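Local coordinates for zinc transport transcriptional regulator (Lactococcus lactis subsp. lactis, PDB 5YI3), which acts as a MarR-family transcriptional regulator of zinc transport, binding DNA as a winged helix-turn-helix dimer and probably sensing zinc ions, at a contact of chain A with DNA and the interface of chains B and A. Numbering follows the deposited sequence. Chains: chain A/B, Zinc transport transcriptional regulator.

Contact 1: a contact of chain A with DNA. Residues chain A 21, 23, 39, 63, 67. With nucleotides of chain C.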
loop_
_atom_site.group_PDB
_atom_site.type_symbol
_atom_site.label_atom_id
_atom_site.label_comp_id
_atom_site.label_asym_id
_atom_site.label_seq_id
_atom_site.Cartn_x
_atom_site.Cartn_y
_atom_site.Cartn_z
ATOM N N ASN A 21 7.065 1.100 1.973
ATOM C CA ASN A 21 7.043 0.192 3.108
ATOM C C ASN A 21 6.137 0.692 4.221
ATOM O O ASN A 21 5.949 0.002 5.227
ATOM C CB ASN A 21 8.458 -0.025 3.651
ATOM C CG ASN A 21 9.111 1.265 4.138
ATOM O OD1 ASN A 21 8.856 2.359 3.612
ATOM N ND2 ASN A 21 9.970 1.136 5.150
ATOM N N HIS A 23 2.717 1.775 6.197
ATOM C CA HIS A 23 1.452 1.065 6.254
ATOM C C HIS A 23 0.239 2.001 6.189
ATOM O O HIS A 23 -0.881 1.573 5.881
ATOM C CB HIS A 23 1.436 0.117 7.451
ATOM C CG HIS A 23 2.592 -0.827 7.451
ATOM N ND1 HIS A 23 3.001 -1.487 6.310
ATOM C CD2 HIS A 23 3.458 -1.182 8.427
ATOM C CE1 HIS A 23 4.057 -2.229 6.589
ATOM N NE2 HIS A 23 4.358 -2.061 7.867
ATOM N N THR A 39 5.297 4.425 11.412
ATOM C CA THR A 39 4.729 3.485 12.365
ATOM C C THR A 39 5.175 3.785 13.788
ATOM O O THR A 39 4.416 3.611 14.721
ATOM C CB THR A 39 5.063 2.039 11.986
ATOM O OG1 THR A 39 4.274 1.659 10.847
ATOM C CG2 THR A 39 4.779 1.092 13.155
ATOM N N ILE A 63 -0.568 -4.579 12.806
ATOM C CA ILE A 63 0.679 -5.330 12.642
ATOM C C ILE A 63 0.841 -6.389 13.723
ATOM O O ILE A 63 -0.058 -6.611 14.536
ATOM C CB ILE A 63 1.932 -4.442 12.687
ATOM C CG1 ILE A 63 1.922 -3.546 13.919
ATOM C CG2 ILE A 63 2.037 -3.606 11.458
ATOM C CD1 ILE A 63 2.948 -2.440 13.842
ATOM N N ALA A 67 6.658 -6.705 15.646
ATOM C CA ALA A 67 6.869 -5.416 14.995
ATOM C C ALA A 67 6.783 -4.322 16.047
ATOM O O ALA A 67 7.548 -3.360 16.041
ATOM C CB ALA A 67 5.828 -5.200 13.902
ATOM P P DA C 9 13.368 1.446 9.371
ATOM O OP1 DA C 9 13.075 2.780 8.795
ATOM O OP2 DA C 9 14.191 1.369 10.598
ATOM O "O5'" DA C 9 12.005 0.668 9.606
ATOM C "C5'" DA C 9 11.096 0.728 8.547
ATOM C "C4'" DA C 9 10.168 -0.467 8.549
ATOM O "O4'" DA C 9 10.927 -1.657 8.244
ATOM C "C3'" DA C 9 9.463 -0.791 9.855
ATOM O "O3'" DA C 9 8.196 -1.350 9.556
ATOM C "C2'" DA C 9 10.384 -1.881 10.389
ATOM C "C1'" DA C 9 10.528 -2.676 9.119
ATOM N N9 DA C 9 11.629 -3.609 9.112
ATOM C C8 DA C 9 12.783 -3.502 9.839
ATOM N N7 DA C 9 13.635 -4.485 9.630
ATOM C C5 DA C 9 13.001 -5.292 8.698
ATOM C C6 DA C 9 13.385 -6.495 8.074
ATOM N N6 DA C 9 14.549 -7.108 8.302
ATOM N N1 DA C 9 12.519 -7.041 7.193
ATOM C C2 DA C 9 11.346 -6.416 6.959
ATOM N N3 DA C 9 10.870 -5.279 7.488
ATOM C C4 DA C 9 11.761 -4.761 8.359
ATOM P P DG C 10 6.938 -1.050 10.500
ATOM O OP1 DG C 10 6.415 0.274 10.130
ATOM O OP2 DG C 10 7.354 -1.284 11.901
ATOM O "O5'" DG C 10 5.875 -2.170 10.067
ATOM C "C5'" DG C 10 5.917 -3.512 10.541
ATOM C "C4'" DG C 10 6.146 -4.512 9.423
ATOM O "O4'" DG C 10 7.570 -4.688 9.285
ATOM C "C3'" DG C 10 5.761 -5.942 9.761
ATOM O "O3'" DG C 10 4.424 -6.290 9.520
ATOM C "C2'" DG C 10 6.658 -6.867 8.946
ATOM C "C1'" DG C 10 7.876 -5.990 8.810
ATOM N N9 DG C 10 9.068 -6.427 9.500
ATOM C C8 DG C 10 9.774 -5.679 10.400
ATOM N N7 DG C 10 10.837 -6.280 10.865
ATOM C C5 DG C 10 10.838 -7.505 10.208
ATOM C C6 DG C 10 11.746 -8.575 10.304
ATOM O O6 DG C 10 12.754 -8.628 11.011
ATOM N N1 DG C 10 11.387 -9.642 9.489
ATOM C C2 DG C 10 10.276 -9.656 8.682
ATOM N N2 DG C 10 10.079 -10.771 7.961
ATOM N N3 DG C 10 9.408 -8.656 8.579
ATOM C C4 DG C 10 9.751 -7.615 9.367
ATOM P P DT C 11 3.747 -7.396 10.452
ATOM O OP1 DT C 11 2.289 -7.376 10.216
ATOM O OP2 DT C 11 4.319 -7.228 11.802
ATOM O "O5'" DT C 11 4.313 -8.765 9.889
ATOM C "C5'" DT C 11 3.832 -9.236 8.674
ATOM C "C4'" DT C 11 4.549 -10.524 8.366
ATOM O "O4'" DT C 11 5.965 -10.333 8.512
ATOM C "C3'" DT C 11 4.179 -11.609 9.352
ATOM O "O3'" DT C 11 3.078 -12.305 8.821
ATOM C "C2'" DT C 11 5.420 -12.485 9.440
ATOM C "C1'" DT C 11 6.520 -11.511 9.050
ATOM N N1 DT C 11 7.457 -11.109 10.117
ATOM C C2 DT C 11 8.482 -11.968 10.437
ATOM O O2 DT C 11 8.620 -13.049 9.896
ATOM N N3 DT C 11 9.349 -11.531 11.410
ATOM C C4 DT C 11 9.290 -10.329 12.072
ATOM O O4 DT C 11 10.131 -10.037 12.917
ATOM C C5 DT C 11 8.189 -9.468 11.685
ATOM C C7 DT C 11 8.014 -8.133 12.339
ATOM C C6 DT C 11 7.341 -9.886 10.733
#
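Chain A holds the sugar-phosphate backbone of one DNA strand here, around the phosphate of DG10 of chain C, and the bonds fall on backbone oxygens, so they read no base. A:His23 carries the first grip. From CB, CG stands anti to the carbonyl carbon, beside the backbone N (chi1 -55°), which swings the ring toward the strand. CD2 has O5' of DG10 as its nearest partner, CE1 also comes nearest to O5' at 3.9 Å, and the tip NE2 donates a hydrogen bond of 2.7 Å to O5', the ester oxygen of DG10. That oxygen lies in the ring plane, 6° out of it, but the bond is bent, 131° at the hydrogen. The backbone O of A:Asn21 sits over one face of the imidazole, toward its rim. A:Thr39, at the start of helix 38-49, gives the second grip: its hydroxyl OG1 bonds the phosphate oxygen OP1 of DG10 at 2.6 Å, with OG1 beside the backbone N. A:Asn21 adds its amide tip, ND2, against the DA9 sugar. In helix 65-77, the recognition helix of this fold, A:Ala67 turns CB toward phosphate oxygen OP2 of DT11 at 3.3 Å, while its CA lies 4.0 Å from C7, the thymine methyl of DT11.

Contact 2: the interface of chains B and A. Residues chain B 15-16, 19, 22-25; chain A 12, 16, 19.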
loop_
_atom_site.group_PDB
_atom_site.type_symbol
_atom_site.label_atom_id
_atom_site.label_comp_id
_atom_site.label_asym_id
_atom_site.label_seq_id
_atom_site.Cartn_x
_atom_site.Cartn_y
_atom_site.Cartn_z
ATOM N N ILE B 15 -7.397 -0.279 1.786
ATOM C CA ILE B 15 -6.652 -0.926 0.713
ATOM C C ILE B 15 -5.262 -1.351 1.162
ATOM O O ILE B 15 -4.787 -2.417 0.771
ATOM C CB ILE B 15 -6.567 -0.059 -0.555
ATOM C CG1 ILE B 15 -5.700 -0.757 -1.593
ATOM C CG2 ILE B 15 -6.014 1.322 -0.248
ATOM C CD1 ILE B 15 -5.264 0.156 -2.709
ATOM N N MET B 16 -4.624 -0.529 1.992
ATOM C CA MET B 16 -3.357 -0.908 2.612
ATOM C C MET B 16 -3.466 -2.299 3.227
ATOM O O MET B 16 -2.693 -3.203 2.901
ATOM C CB MET B 16 -2.943 0.105 3.682
ATOM C CG MET B 16 -2.762 1.514 3.152
ATOM S SD MET B 16 -1.544 1.628 1.821
ATOM C CE MET B 16 -0.040 1.288 2.728
ATOM N N ALA B 19 -4.100 -5.325 0.751
ATOM C CA ALA B 19 -2.854 -5.628 0.048
ATOM C C ALA B 19 -1.868 -6.381 0.938
ATOM O O ALA B 19 -0.853 -6.903 0.468
ATOM C CB ALA B 19 -2.216 -4.338 -0.459
ATOM N N LYS B 22 2.140 -6.828 0.242
ATOM C CA LYS B 22 2.523 -6.976 -1.174
ATOM C C LYS B 22 2.560 -5.599 -1.869
ATOM O O LYS B 22 2.434 -4.567 -1.205
ATOM C CB LYS B 22 1.562 -7.943 -1.885
ATOM C CG LYS B 22 1.122 -9.128 -0.998
ATOM C CD LYS B 22 0.066 -10.028 -1.651
ATOM C CE LYS B 22 -1.320 -9.369 -1.714
ATOM N NZ LYS B 22 -1.992 -9.217 -0.384
ATOM N N HIS B 23 2.740 -5.561 -3.186
ATOM C CA HIS B 23 2.746 -4.274 -3.886
ATOM C C HIS B 23 1.910 -4.314 -5.147
ATOM O O HIS B 23 2.390 -3.990 -6.234
ATOM C CB HIS B 23 4.168 -3.846 -4.246
ATOM C CG HIS B 23 5.004 -3.470 -3.064
ATOM N ND1 HIS B 23 5.711 -4.398 -2.329
ATOM C CD2 HIS B 23 5.253 -2.267 -2.492
ATOM C CE1 HIS B 23 6.357 -3.784 -1.354
ATOM N NE2 HIS B 23 6.097 -2.491 -1.430
ATOM N N GLU B 24 0.654 -4.703 -4.991
ATOM C CA GLU B 24 -0.237 -4.872 -6.121
ATOM C C GLU B 24 -1.572 -5.337 -5.577
ATOM O O GLU B 24 -1.628 -5.962 -4.524
ATOM C CB GLU B 24 0.329 -5.907 -7.095
ATOM C CG GLU B 24 -0.437 -6.000 -8.396
ATOM C CD GLU B 24 0.177 -6.972 -9.376
ATOM O OE1 GLU B 24 -0.027 -8.190 -9.198
ATOM O OE2 GLU B 24 0.856 -6.524 -10.323
ATOM N N ILE B 25 -2.651 -5.030 -6.285
ATOM C CA ILE B 25 -3.972 -5.393 -5.802
ATOM C C ILE B 25 -4.719 -6.242 -6.828
ATOM O O ILE B 25 -5.051 -5.767 -7.907
ATOM C CB ILE B 25 -4.805 -4.137 -5.462
ATOM C CG1 ILE B 25 -3.926 -3.049 -4.856
ATOM C CG2 ILE B 25 -5.915 -4.470 -4.493
ATOM C CD1 ILE B 25 -3.681 -3.230 -3.403
ATOM N N LEU A 12 -5.297 2.689 -7.748
ATOM C CA LEU A 12 -4.792 1.733 -6.766
ATOM C C LEU A 12 -3.276 1.577 -6.858
ATOM O O LEU A 12 -2.569 1.651 -5.847
ATOM C CB LEU A 12 -5.461 0.374 -6.967
ATOM C CG LEU A 12 -6.970 0.400 -6.755
ATOM C CD1 LEU A 12 -7.597 -0.938 -7.070
ATOM C CD2 LEU A 12 -7.246 0.799 -5.337
ATOM N N MET A 16 -0.019 2.085 -4.141
ATOM C CA MET A 16 0.987 1.072 -3.806
ATOM C C MET A 16 2.406 1.630 -3.852
ATOM O O MET A 16 3.267 1.259 -3.049
ATOM C CB MET A 16 0.871 -0.139 -4.745
ATOM C CG MET A 16 -0.331 -1.030 -4.460
ATOM S SD MET A 16 -0.797 -0.966 -2.712
ATOM C CE MET A 16 0.710 -1.537 -1.914
ATOM N N ALA A 19 3.037 4.345 -1.260
ATOM C CA ALA A 19 3.044 3.620 0.010
ATOM C C ALA A 19 4.437 3.200 0.427
ATOM O O ALA A 19 4.897 3.526 1.524
ATOM C CB ALA A 19 2.156 2.392 -0.090
#
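The backbone O of B:Ala19 is the best-held polar atom, accepting a hydrogen bond of 2.7 Å from NZ, the terminal amine nitrogen of B:Lys22. NZ stands above the carbonyl plane, 80° out of it, so the bond misses the lone-pair directions. It joins two residues of chain B, and bends the lysine back over the turn that follows helix 4-18. Across the two-fold dimer interface no polar pair meets; the contact is apolar. Its centre is A:Met16, on helix 5-19, whose chain leaves with CG beside the backbone N and then curls at chi2 and chi3 into a compact hook. CG faces the backbone N of B:Glu24, SD meets the CD1 tip of B:Ile25 at 3.7 Å in an oblique crossing, and the methyl CE turns to the main chain of B:Lys22 and B:His23, 3.9 Å from CA of B:His23. The thioether thus fills the bend of the partner's loop 22-25. One helical turn earlier, A:Leu12 crosses B:Ile15 obliquely through its CD2 branch; B:Ile15 holds CG1 anti to the backbone N (chi1 176°), extending CD1 to the contact. B:Glu24 is a zinc ligand in this protein, so the packing lies next to a metal-site residue and might couple the sites to the dimer. At the other end, the methyl CE of B:Met16 rests 3.7 Å from CB of A:Ala19.

Contact 3: the interface of chains B and A. Residues chain B 11, 27, 118-119, 122; chain A 5, 8, 12, 137, 140-141, 144-145.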
loop_
_atom_site.group_PDB
_atom_site.type_symbol
_atom_site.label_atom_id
_atom_site.label_comp_id
_atom_site.label_asym_id
_atom_site.label_seq_id
_atom_site.Cartn_x
_atom_site.Cartn_y
_atom_site.Cartn_z
ATOM N N PHE B 11 -10.769 4.579 3.187
ATOM C CA PHE B 11 -10.673 3.712 2.022
ATOM C C PHE B 11 -9.239 3.547 1.528
ATOM O O PHE B 11 -8.921 2.580 0.842
ATOM C CB PHE B 11 -11.545 4.219 0.890
ATOM C CG PHE B 11 -11.329 3.489 -0.390
ATOM C CD1 PHE B 11 -11.868 2.228 -0.585
ATOM C CD2 PHE B 11 -10.571 4.050 -1.397
ATOM C CE1 PHE B 11 -11.669 1.547 -1.775
ATOM C CE2 PHE B 11 -10.371 3.375 -2.583
ATOM C CZ PHE B 11 -10.920 2.121 -2.770
ATOM N N LEU B 27 -7.965 -9.522 -7.146
ATOM C CA LEU B 27 -9.070 -10.181 -6.445
ATOM C C LEU B 27 -8.986 -11.717 -6.532
ATOM O O LEU B 27 -8.744 -12.275 -7.609
ATOM C CB LEU B 27 -10.421 -9.677 -6.964
ATOM C CG LEU B 27 -10.651 -8.163 -6.941
ATOM C CD1 LEU B 27 -12.045 -7.837 -7.451
ATOM C CD2 LEU B 27 -10.437 -7.581 -5.551
ATOM N N THR B 118 -14.001 -7.301 -12.748
ATOM C CA THR B 118 -14.760 -6.940 -11.565
ATOM C C THR B 118 -14.893 -5.419 -11.483
ATOM O O THR B 118 -15.994 -4.905 -11.326
ATOM C CB THR B 118 -14.150 -7.525 -10.267
ATOM O OG1 THR B 118 -13.997 -8.942 -10.401
ATOM C CG2 THR B 118 -15.057 -7.245 -9.080
ATOM N N TYR B 119 -13.789 -4.692 -11.611
ATOM C CA TYR B 119 -13.878 -3.237 -11.586
ATOM C C TYR B 119 -14.898 -2.786 -12.614
ATOM O O TYR B 119 -15.623 -1.820 -12.397
ATOM C CB TYR B 119 -12.543 -2.572 -11.906
ATOM C CG TYR B 119 -11.439 -2.794 -10.894
ATOM C CD1 TYR B 119 -11.580 -2.395 -9.568
ATOM C CD2 TYR B 119 -10.234 -3.373 -11.279
ATOM C CE1 TYR B 119 -10.553 -2.592 -8.647
ATOM C CE2 TYR B 119 -9.213 -3.572 -10.373
ATOM C CZ TYR B 119 -9.374 -3.181 -9.065
ATOM O OH TYR B 119 -8.346 -3.385 -8.182
ATOM N N LEU B 122 -18.234 -3.302 -11.506
ATOM C CA LEU B 122 -18.538 -2.216 -10.586
ATOM C C LEU B 122 -18.770 -0.931 -11.359
ATOM O O LEU B 122 -19.465 -0.027 -10.888
ATOM C CB LEU B 122 -17.382 -2.025 -9.601
ATOM C CG LEU B 122 -17.575 -1.075 -8.412
ATOM C CD1 LEU B 122 -16.644 -1.472 -7.270
ATOM C CD2 LEU B 122 -17.383 0.394 -8.801
ATOM N N ALA A 5 -12.200 1.297 -15.537
ATOM C CA ALA A 5 -11.524 0.313 -14.707
ATOM C C ALA A 5 -10.010 0.553 -14.736
ATOM O O ALA A 5 -9.349 0.585 -13.692
ATOM C CB ALA A 5 -11.867 -1.094 -15.174
ATOM N N ILE A 8 -9.166 3.151 -12.369
ATOM C CA ILE A 8 -9.254 2.672 -10.998
ATOM C C ILE A 8 -7.956 1.986 -10.679
ATOM O O ILE A 8 -7.135 2.518 -9.943
ATOM C CB ILE A 8 -10.358 1.637 -10.816
ATOM C CG1 ILE A 8 -11.729 2.255 -11.040
ATOM C CG2 ILE A 8 -10.329 1.093 -9.414
ATOM C CD1 ILE A 8 -12.855 1.293 -10.722
ATOM N N LEU A 12 -5.297 2.689 -7.748
ATOM C CA LEU A 12 -4.792 1.733 -6.766
ATOM C C LEU A 12 -3.276 1.577 -6.858
ATOM O O LEU A 12 -2.569 1.651 -5.847
ATOM C CB LEU A 12 -5.461 0.374 -6.967
ATOM C CG LEU A 12 -6.970 0.400 -6.755
ATOM C CD1 LEU A 12 -7.597 -0.938 -7.070
ATOM C CD2 LEU A 12 -7.246 0.799 -5.337
ATOM N N PHE A 137 -19.484 5.551 -4.257
ATOM C CA PHE A 137 -18.603 4.811 -5.161
ATOM C C PHE A 137 -17.495 4.144 -4.352
ATOM O O PHE A 137 -17.200 2.956 -4.535
ATOM C CB PHE A 137 -17.995 5.741 -6.220
ATOM C CG PHE A 137 -16.827 5.141 -6.965
ATOM C CD1 PHE A 137 -16.975 3.969 -7.697
ATOM C CD2 PHE A 137 -15.582 5.755 -6.944
ATOM C CE1 PHE A 137 -15.905 3.421 -8.383
ATOM C CE2 PHE A 137 -14.509 5.209 -7.634
ATOM C CZ PHE A 137 -14.675 4.043 -8.353
ATOM N N ALA A 140 -18.990 1.277 -2.750
ATOM C CA ALA A 140 -19.197 0.191 -3.712
ATOM C C ALA A 140 -17.911 -0.581 -4.006
ATOM O O ALA A 140 -17.947 -1.764 -4.372
ATOM C CB ALA A 140 -19.792 0.731 -4.999
ATOM N N LEU A 141 -16.779 0.099 -3.836
ATOM C CA LEU A 141 -15.466 -0.474 -4.112
ATOM C C LEU A 141 -14.938 -1.268 -2.919
ATOM O O LEU A 141 -14.385 -2.357 -3.091
ATOM C CB LEU A 141 -14.483 0.637 -4.480
ATOM C CG LEU A 141 -13.209 0.269 -5.234
ATOM C CD1 LEU A 141 -13.522 -0.524 -6.492
ATOM C CD2 LEU A 141 -12.454 1.532 -5.575
ATOM N N GLU A 144 -15.154 -5.299 -2.562
ATOM C CA GLU A 144 -14.246 -6.281 -3.131
ATOM C C GLU A 144 -13.169 -6.539 -2.102
ATOM O O GLU A 144 -12.556 -7.603 -2.081
ATOM C CB GLU A 144 -13.614 -5.751 -4.408
ATOM C CG GLU A 144 -14.405 -4.633 -5.075
ATOM C CD GLU A 144 -15.747 -5.087 -5.608
ATOM O OE1 GLU A 144 -15.883 -6.282 -5.950
ATOM O OE2 GLU A 144 -16.665 -4.241 -5.683
ATOM N N PHE A 145 -12.964 -5.552 -1.235
ATOM C CA PHE A 145 -11.939 -5.609 -0.194
ATOM C C PHE A 145 -12.519 -5.994 1.170
ATOM O O PHE A 145 -11.797 -6.475 2.042
ATOM C CB PHE A 145 -11.222 -4.258 -0.094
ATOM C CG PHE A 145 -10.773 -3.712 -1.425
ATOM C CD1 PHE A 145 -10.631 -4.548 -2.517
ATOM C CD2 PHE A 145 -10.495 -2.364 -1.579
ATOM C CE1 PHE A 145 -10.218 -4.053 -3.730
ATOM C CE2 PHE A 145 -10.084 -1.862 -2.792
ATOM C CZ PHE A 145 -9.945 -2.707 -3.867
#
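This apolar, mainly helical interface joins the two copies of the MarR-type dimer: helices 4-18 and 101-123 and the loop residue B:Leu27 of chain B pack on helices 5-19 and 128-145 of chain A, and a two-fold twin repeats the contact with the chains exchanged. B:Leu122, near the end of helix 101-123, splits its two branches between partners. With CG anti to the backbone N (chi1 -171°), CD2 meets CE1 of A:Phe137 at 3.4 Å in a roughly right-angled crossing, while CD1 packs on CD1 of A:Leu141 and lies by the carboxylate of A:Glu144. B:Tyr119 lies alongside helix 5-19: CB touches CB of A:Ala5 at 3.6 Å, CG2 of A:Ile8 lies over one face of the ring, toward CD1 (3.7 Å), and the phenol end points tip to tip at the CD1 branch of A:Leu12. From helix 4-18, B:Phe11 presents its ring tip CZ to CD2 of A:Leu141 and crosses A:Phe145 obliquely. The A:Phe145 ring takes CD2 of B:Leu27 at its edge, in plane, at 4.0 Å from CE1, while the backbone O of A:Leu141 sits over the centre of one face. Together these side chains join the two subunits, and so presumably set the spacing of their DNA-binding lobes.

Contact 2 lies between the other two: the C-alpha centres of contacts 1 and 2 are about 13 Å apart, as are those of contacts 2 and 3, while contacts 1 and 3 stand about 24 Å apart. Contacts 2 and 3 share A:Leu12 and helix 5-19, so they form one continuous dimer seam. His23 takes part in both contacts 1 and 2: in each copy it grips DNA and lies against the partner subunit. The loop after the first helix thus serves both DNA binding and dimerisation, a plausible route for coupling zinc occupancy to DNA affinity.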